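Local coordinates for protein HTH-type transcriptional regulator TreR (Bacillus subtilis, PDB 2OGG) that represses the trePA trehalose operon as a DNA-binding transcription factor and binds trehalose-6-phosphate, at residues Glu23-Ala31 with Tyr121-Tyr132. Sequence-based numbering, arbitrary orientation.
Sequences ELIQKQLRA and YVFLEDTSLFQY. With GOL (glycerol), chain F.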
ATOM      1  N   GLU A  23     -32.061   7.142   1.151  1.00 39.16           N
ATOM      2  CA  GLU A  23     -31.654   7.118  -0.238  1.00 43.27           C
ATOM      3  C   GLU A  23     -30.173   7.419  -0.424  1.00 42.44           C
ATOM      4  O   GLU A  23     -29.542   6.901  -1.347  1.00 41.63           O
ATOM      5  CB  GLU A  23     -32.549   7.993  -1.108  1.00 44.19           C
ATOM      6  CG  GLU A  23     -33.992   7.514  -1.117  1.00 54.87           C
ATOM      7  CD  GLU A  23     -34.910   8.387  -1.953  1.00 66.23           C
ATOM      8  OE1 GLU A  23     -34.834   9.635  -1.843  1.00 68.53           O
ATOM      9  OE2 GLU A  23     -35.754   7.815  -2.674  1.00 70.07           O
ATOM     10  N   LEU A  24     -29.599   8.206   0.481  1.00 43.12           N
ATOM     11  CA  LEU A  24     -28.170   8.464   0.412  1.00 44.62           C
ATOM     12  C   LEU A  24     -27.354   7.200   0.728  1.00 44.30           C
ATOM     13  O   LEU A  24     -26.402   6.897   0.009  1.00 45.09           O
ATOM     14  CB  LEU A  24     -27.746   9.641   1.293  1.00 45.78           C
ATOM     15  CG  LEU A  24     -26.223   9.793   1.508  1.00 56.20           C
ATOM     16  CD1 LEU A  24     -25.446  10.221   0.233  1.00 51.38           C
ATOM     17  CD2 LEU A  24     -25.900  10.724   2.686  1.00 58.83           C
ATOM     18  N   ILE A  25     -27.796   6.401   1.700  1.00 40.71           N
ATOM     19  CA  ILE A  25     -27.053   5.194   2.032  1.00 43.54           C
ATOM     20  C   ILE A  25     -27.274   4.085   1.019  1.00 44.36           C
ATOM     21  O   ILE A  25     -26.367   3.299   0.755  1.00 44.99           O
ATOM     22  CB  ILE A  25     -27.304   4.687   3.459  1.00 44.09           C
ATOM     23  CG1 ILE A  25     -26.800   5.709   4.478  1.00 50.21           C
ATOM     24  CG2 ILE A  25     -26.598   3.380   3.676  1.00 44.64           C
ATOM     25  CD1 ILE A  25     -25.383   6.235   4.195  1.00 54.04           C
ATOM     26  N   GLN A  26     -28.444   4.055   0.391  1.00 42.93           N
ATOM     27  CA  GLN A  26     -28.593   3.205  -0.781  1.00 44.64           C
ATOM     28  C   GLN A  26     -27.472   3.459  -1.825  1.00 43.73           C
ATOM     29  O   GLN A  26     -26.808   2.525  -2.269  1.00 41.24           O
ATOM     30  CB  GLN A  26     -29.988   3.341  -1.392  1.00 41.30           C
ATOM     31  CG  GLN A  26     -31.046   2.593  -0.602  1.00 43.14           C
ATOM     32  CD  GLN A  26     -32.458   3.094  -0.894  1.00 53.68           C
ATOM     33  OE1 GLN A  26     -32.946   3.002  -2.022  1.00 52.86           O
ATOM     34  NE2 GLN A  26     -33.113   3.645   0.128  1.00 43.15           N
ATOM     35  N   LYS A  27     -27.189   4.725  -2.121  1.00 43.22           N
ATOM     36  CA  LYS A  27     -26.118   5.053  -3.054  1.00 44.11           C
ATOM     37  C   LYS A  27     -24.716   4.758  -2.483  1.00 44.16           C
ATOM     38  O   LYS A  27     -23.938   4.038  -3.105  1.00 43.80           O
ATOM     39  CB  LYS A  27     -26.238   6.495  -3.572  1.00 43.96           C
ATOM     40  CG  LYS A  27     -24.933   7.035  -4.181  1.00 54.73           C
ATOM     41  CD  LYS A  27     -25.119   7.639  -5.580  1.00 65.98           C
ATOM     42  CE  LYS A  27     -25.183   9.159  -5.547  1.00 72.57           C
ATOM     43  NZ  LYS A  27     -23.977   9.745  -4.888  1.00 73.25           N
ATOM     44  N   GLN A  28     -24.453   5.194  -1.251  1.00 43.85           N
ATOM     45  CA  GLN A  28     -23.124   5.061  -0.639  1.00 43.79           C
ATOM     46  C   GLN A  28     -22.721   3.617  -0.358  1.00 44.58           C
ATOM     47  O   GLN A  28     -21.569   3.238  -0.544  1.00 47.25           O
ATOM     48  CB  GLN A  28     -23.020   5.870   0.661  1.00 41.99           C
ATOM     49  CG  GLN A  28     -22.977   7.379   0.483  1.00 44.07           C
ATOM     50  CD  GLN A  28     -21.777   7.878  -0.313  1.00 46.92           C
ATOM     51  OE1 GLN A  28     -21.207   7.157  -1.120  1.00 50.04           O
ATOM     52  NE2 GLN A  28     -21.468   9.156  -0.165  1.00 52.95           N
ATOM     53  N   LEU A  29     -23.687   2.796   0.026  1.00 44.66           N
ATOM     54  CA  LEU A  29     -23.406   1.429   0.464  1.00 42.46           C
ATOM     55  C   LEU A  29     -23.882   0.385  -0.536  1.00 41.59           C
ATOM     56  O   LEU A  29     -23.783  -0.801  -0.277  1.00 45.53           O
ATOM     57  CB  LEU A  29     -24.100   1.200   1.801  1.00 40.05           C
ATOM     58  CG  LEU A  29     -23.590   0.167   2.774  1.00 41.04           C
ATOM     59  CD1 LEU A  29     -22.103   0.309   2.978  1.00 38.53           C
ATOM     60  CD2 LEU A  29     -24.322   0.355   4.064  1.00 37.88           C
ATOM     61  N   ARG A  30     -24.322   0.834  -1.707  1.00 43.85           N
ATOM     62  CA  ARG A  30     -24.960  -0.031  -2.697  1.00 43.15           C
ATOM     63  C   ARG A  30     -25.932  -1.024  -2.067  1.00 42.76           C
ATOM     64  O   ARG A  30     -25.865  -2.221  -2.326  1.00 44.18           O
ATOM     65  CB  ARG A  30     -23.918  -0.763  -3.534  1.00 45.06           C
ATOM     66  CG  ARG A  30     -23.310   0.060  -4.660  1.00 46.04           C
ATOM     67  CD  ARG A  30     -21.968  -0.566  -5.065  1.00 55.70           C
ATOM     68  NE  ARG A  30     -21.240   0.264  -6.023  1.00 64.49           N
ATOM     69  CZ  ARG A  30     -19.926   0.180  -6.246  1.00 63.82           C
ATOM     70  NH1 ARG A  30     -19.184  -0.690  -5.573  1.00 63.32           N
ATOM     71  NH2 ARG A  30     -19.353   0.985  -7.127  1.00 64.99           N
ATOM     72  N   ALA A  31     -26.812  -0.517  -1.212  1.00 43.89           N
ATOM     73  CA  ALA A  31     -27.828  -1.330  -0.535  1.00 45.07           C
ATOM     74  C   ALA A  31     -29.218  -1.124  -1.153  1.00 45.58           C
ATOM     75  O   ALA A  31     -29.559   0.001  -1.532  1.00 45.39           O
ATOM     76  CB  ALA A  31     -27.879  -0.957   0.939  1.00 40.93           C
ATOM     77  N   TYR A 121     -14.722   3.001   1.964  1.00 45.55           N
ATOM     78  CA  TYR A 121     -15.604   1.937   1.503  1.00 42.94           C
ATOM     79  C   TYR A 121     -14.889   0.598   1.630  1.00 43.68           C
ATOM     80  O   TYR A 121     -13.857   0.384   1.000  1.00 45.26           O
ATOM     81  CB  TYR A 121     -15.939   2.194   0.044  1.00 40.24           C
ATOM     82  CG  TYR A 121     -16.561   3.550  -0.173  1.00 40.81           C
ATOM     83  CD1 TYR A 121     -17.946   3.691  -0.315  1.00 38.84           C
ATOM     84  CD2 TYR A 121     -15.771   4.695  -0.268  1.00 45.23           C
ATOM     85  CE1 TYR A 121     -18.528   4.938  -0.477  1.00 40.79           C
ATOM     86  CE2 TYR A 121     -16.339   5.937  -0.527  1.00 39.84           C
ATOM     87  CZ  TYR A 121     -17.723   6.061  -0.559  1.00 44.52           C
ATOM     88  OH  TYR A 121     -18.307   7.285  -0.809  1.00 38.09           O
ATOM     89  N   VAL A 122     -15.435  -0.308   2.435  1.00 43.68           N
ATOM     90  CA  VAL A 122     -14.767  -1.579   2.719  1.00 40.23           C
ATOM     91  C   VAL A 122     -15.477  -2.717   1.985  1.00 43.43           C
ATOM     92  O   VAL A 122     -16.697  -2.695   1.866  1.00 50.38           O
ATOM     93  CB  VAL A 122     -14.775  -1.829   4.221  1.00 43.12           C
ATOM     94  CG1 VAL A 122     -13.812  -2.931   4.615  1.00 35.07           C
ATOM     95  CG2 VAL A 122     -14.441  -0.558   4.932  1.00 34.09           C
ATOM     96  N   PHE A 123     -14.708  -3.517   1.249  1.00 41.74           N
ATOM     97  CA  PHE A 123     -15.247  -4.580   0.394  1.00 35.38           C
ATOM     98  C   PHE A 123     -14.825  -5.969   0.925  1.00 37.89           C
ATOM     99  O   PHE A 123     -13.805  -6.103   1.621  1.00 36.04           O
ATOM    100  CB  PHE A 123     -14.681  -4.428  -1.011  1.00 38.00           C
ATOM    101  CG  PHE A 123     -15.154  -3.210  -1.741  1.00 39.16           C
ATOM    102  CD1 PHE A 123     -16.149  -3.317  -2.722  1.00 42.19           C
ATOM    103  CD2 PHE A 123     -14.516  -1.980  -1.553  1.00 32.95           C
ATOM    104  CE1 PHE A 123     -16.563  -2.181  -3.442  1.00 40.62           C
ATOM    105  CE2 PHE A 123     -14.922  -0.846  -2.243  1.00 37.30           C
ATOM    106  CZ  PHE A 123     -15.926  -0.950  -3.223  1.00 38.93           C
ATOM    107  N   LEU A 124     -15.584  -7.003   0.578  1.00 37.61           N
ATOM    108  CA  LEU A 124     -15.262  -8.350   1.045  1.00 41.23           C
ATOM    109  C   LEU A 124     -14.507  -9.156  -0.013  1.00 42.57           C
ATOM    110  O   LEU A 124     -14.460  -8.786  -1.186  1.00 40.95           O
ATOM    111  CB  LEU A 124     -16.526  -9.102   1.465  1.00 40.53           C
ATOM    112  CG  LEU A 124     -17.526  -8.358   2.347  1.00 44.53           C
ATOM    113  CD1 LEU A 124     -18.820  -9.156   2.434  1.00 46.16           C
ATOM    114  CD2 LEU A 124     -16.950  -8.156   3.725  1.00 37.05           C
ATOM    115  N   GLU A 125     -14.000 -10.312   0.393  1.00 45.81           N
ATOM    116  CA  GLU A 125     -13.303 -11.188  -0.521  1.00 45.96           C
ATOM    117  C   GLU A 125     -14.200 -11.557  -1.699  1.00 46.81           C
ATOM    118  O   GLU A 125     -13.732 -11.653  -2.830  1.00 47.83           O
ATOM    119  CB  GLU A 125     -12.818 -12.429   0.211  1.00 46.00           C
ATOM    120  CG  GLU A 125     -11.392 -12.819  -0.152  1.00 53.88           C
ATOM    121  CD  GLU A 125     -10.546 -13.106   1.082  0.50 51.80           C
ATOM    122  OE1 GLU A 125     -10.738 -14.180   1.694  0.50 49.28           O
ATOM    123  OE2 GLU A 125      -9.714 -12.240   1.453  0.50 43.54           O
ATOM    124  N   ASP A 126     -15.506 -11.616  -1.468  1.00 48.26           N
ATOM    125  CA  ASP A 126     -16.439 -12.023  -2.530  1.00 49.71           C
ATOM    126  C   ASP A 126     -16.787 -10.871  -3.486  1.00 48.23           C
ATOM    127  O   ASP A 126     -17.551 -11.057  -4.440  1.00 45.08           O
ATOM    128  CB  ASP A 126     -17.709 -12.648  -1.933  1.00 52.69           C
ATOM    129  CG  ASP A 126     -18.827 -11.641  -1.753  1.00 54.61           C
ATOM    130  OD1 ASP A 126     -19.268 -11.075  -2.770  1.00 78.72           O
ATOM    131  OD2 ASP A 126     -19.393 -11.552  -0.654  1.00 59.02           O
ATOM    132  N   THR A 127     -16.358  -9.659  -3.128  1.00 46.79           N
ATOM    133  CA  THR A 127     -16.404  -8.515  -4.035  1.00 44.73           C
ATOM    134  C   THR A 127     -17.427  -7.448  -3.681  1.00 45.37           C
ATOM    135  O   THR A 127     -17.458  -6.384  -4.290  1.00 46.65           O
ATOM    136  CB  THR A 127     -16.615  -8.955  -5.483  1.00 46.80           C
ATOM    137  OG1 THR A 127     -15.857  -8.102  -6.333  1.00 48.25           O
ATOM    138  CG2 THR A 127     -18.111  -8.921  -5.889  1.00 45.65           C
ATOM    139  N   SER A 128     -18.256  -7.725  -2.682  1.00 45.47           N
ATOM    140  CA  SER A 128     -19.341  -6.826  -2.316  1.00 44.41           C
ATOM    141  C   SER A 128     -18.922  -5.689  -1.373  1.00 43.75           C
ATOM    142  O   SER A 128     -17.983  -5.819  -0.604  1.00 41.94           O
ATOM    143  CB  SER A 128     -20.472  -7.629  -1.692  1.00 42.08           C
ATOM    144  OG  SER A 128     -19.919  -8.595  -0.819  1.00 53.84           O
ATOM    145  N   LEU A 129     -19.510  -4.519  -1.601  1.00 45.28           N
ATOM    146  CA  LEU A 129     -19.331  -3.364  -0.749  1.00 41.62           C
ATOM    147  C   LEU A 129     -20.097  -3.714   0.500  1.00 42.31           C
ATOM    148  O   LEU A 129     -21.277  -3.978   0.442  1.00 40.47           O
ATOM    149  CB  LEU A 129     -19.971  -2.138  -1.397  1.00 37.93           C
ATOM    150  CG  LEU A 129     -19.962  -0.832  -0.601  1.00 41.12           C
ATOM    151  CD1 LEU A 129     -18.664  -0.633   0.133  1.00 34.02           C
ATOM    152  CD2 LEU A 129     -20.239   0.357  -1.530  1.00 46.11           C
ATOM    153  N   PHE A 130     -19.416  -3.746   1.632  1.00 42.62           N
ATOM    154  CA  PHE A 130     -20.039  -4.216   2.857  1.00 40.66           C
ATOM    155  C   PHE A 130     -20.191  -3.129   3.916  1.00 39.15           C
ATOM    156  O   PHE A 130     -21.066  -3.220   4.763  1.00 43.74           O
ATOM    157  CB  PHE A 130     -19.203  -5.371   3.396  1.00 39.46           C
ATOM    158  CG  PHE A 130     -19.111  -5.404   4.877  1.00 43.79           C
ATOM    159  CD1 PHE A 130     -20.166  -5.897   5.645  1.00 50.97           C
ATOM    160  CD2 PHE A 130     -17.972  -4.974   5.507  1.00 35.50           C
ATOM    161  CE1 PHE A 130     -20.112  -5.881   7.034  1.00 46.82           C
ATOM    162  CE2 PHE A 130     -17.881  -5.009   6.900  1.00 52.62           C
ATOM    163  CZ  PHE A 130     -18.966  -5.453   7.664  1.00 47.73           C
ATOM    164  N   GLN A 131     -19.301  -2.135   3.909  1.00 41.09           N
ATOM    165  CA  GLN A 131     -19.328  -1.050   4.907  1.00 38.51           C
ATOM    166  C   GLN A 131     -19.021   0.335   4.341  1.00 38.35           C
ATOM    167  O   GLN A 131     -18.212   0.485   3.427  1.00 37.84           O
ATOM    168  CB  GLN A 131     -18.327  -1.351   6.002  1.00 40.82           C
ATOM    169  CG  GLN A 131     -18.115  -0.194   6.967  1.00 39.40           C
ATOM    170  CD  GLN A 131     -17.175  -0.585   8.060  1.00 49.08           C
ATOM    171  OE1 GLN A 131     -16.622  -1.689   8.027  1.00 48.32           O
ATOM    172  NE2 GLN A 131     -17.136   0.214   9.128  1.00 46.38           N
ATOM    173  N   TYR A 132     -19.620   1.366   4.924  1.00 42.09           N
ATOM    174  CA  TYR A 132     -19.302   2.717   4.519  1.00 41.73           C
ATOM    175  C   TYR A 132     -19.121   3.616   5.734  1.00 44.64           C
ATOM    176  O   TYR A 132     -19.967   3.644   6.615  1.00 47.15           O
ATOM    177  CB  TYR A 132     -20.355   3.264   3.574  1.00 37.06           C
ATOM    178  CG  TYR A 132     -20.370   4.784   3.483  1.00 43.68           C
ATOM    179  CD1 TYR A 132     -19.514   5.473   2.631  1.00 42.84           C
ATOM    180  CD2 TYR A 132     -21.295   5.521   4.187  1.00 36.16           C
ATOM    181  CE1 TYR A 132     -19.482   6.868   2.615  1.00 30.26           C
ATOM    182  CE2 TYR A 132     -21.311   6.924   4.135  1.00 40.16           C
ATOM    183  CZ  TYR A 132     -20.397   7.593   3.370  1.00 48.63           C
ATOM    184  OH  TYR A 132     -20.462   8.989   3.292  1.00 41.76           O
TER
HETATM  185  C1  GOL F 305     -21.086  -3.856  -3.738  1.00 75.97           C
HETATM  186  O1  GOL F 305     -20.875  -3.861  -5.137  1.00 75.90           O
HETATM  187  C2  GOL F 305     -22.258  -4.758  -3.375  1.00 69.90           C
HETATM  188  O2  GOL F 305     -22.681  -5.322  -4.591  1.00 66.26           O
HETATM  189  C3  GOL F 305     -23.428  -3.971  -2.742  1.00 82.11           C
HETATM  190  O3  GOL F 305     -23.259  -3.644  -1.363  1.00 60.33           O
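Gln28 lies flat against the ring of Tyr132, where helix 23-29 packs over the hairpin of strands 114-124 and 129-138. Its CB sits over the ring centre in a CH-pi contact, 3.8 Å from the Tyr132 centroid. The chain then bends at its second torsion (chi2 -62°), which lays the terminal amide over the same ring, the two planes 17° apart. From there Gln28 OE1 accepts a hydrogen bond from Tyr121 OH at 2.9 Å; the phenol approaches from above the carbonyl plane, at a C=O...O angle of 112°, so the bond does not follow a lone pair. Tyr132 OH turns instead to Glu134 and Arg119, which tie the stacked ring to its own sheet.

Packing is equally close around Leu29, the next residue of the helix. With CG anti to the backbone N, its CD1 reaches the strand just past the bulge, 3.3 Å from Tyr132 N and 3.5 Å from Tyr132 CB. Leu129 CD2 lies against the Gln28 carbonyl, 3.3 Å from Gln28 O, while Ile25 CD1 meets Tyr132 CE2 more loosely at 4.1 Å. Leu29 with Phe59 and Ile25 with Tyr57 continue the apolar packing onto the adjoining strand 49-59.

Contact thins past the helix, where Arg30 has positive phi. Its exposed, extended chain carries NH1 to the edge of the Phe123 ring, 3.7 Å from Phe123 CE1, with the two planes steeply inclined. A glycerol, probably from the crystallisation liquor, is modelled here with O3 near the carbonyl oxygens of Leu29 and Leu129, but its position is doubtful.

Phe130 and Gln131 both face Val122, forming a classic beta bulge in the hairpin; the whole is a helix packed on the antiparallel sheet of a UTRA domain, the effector-binding part of this GntR-family repressor.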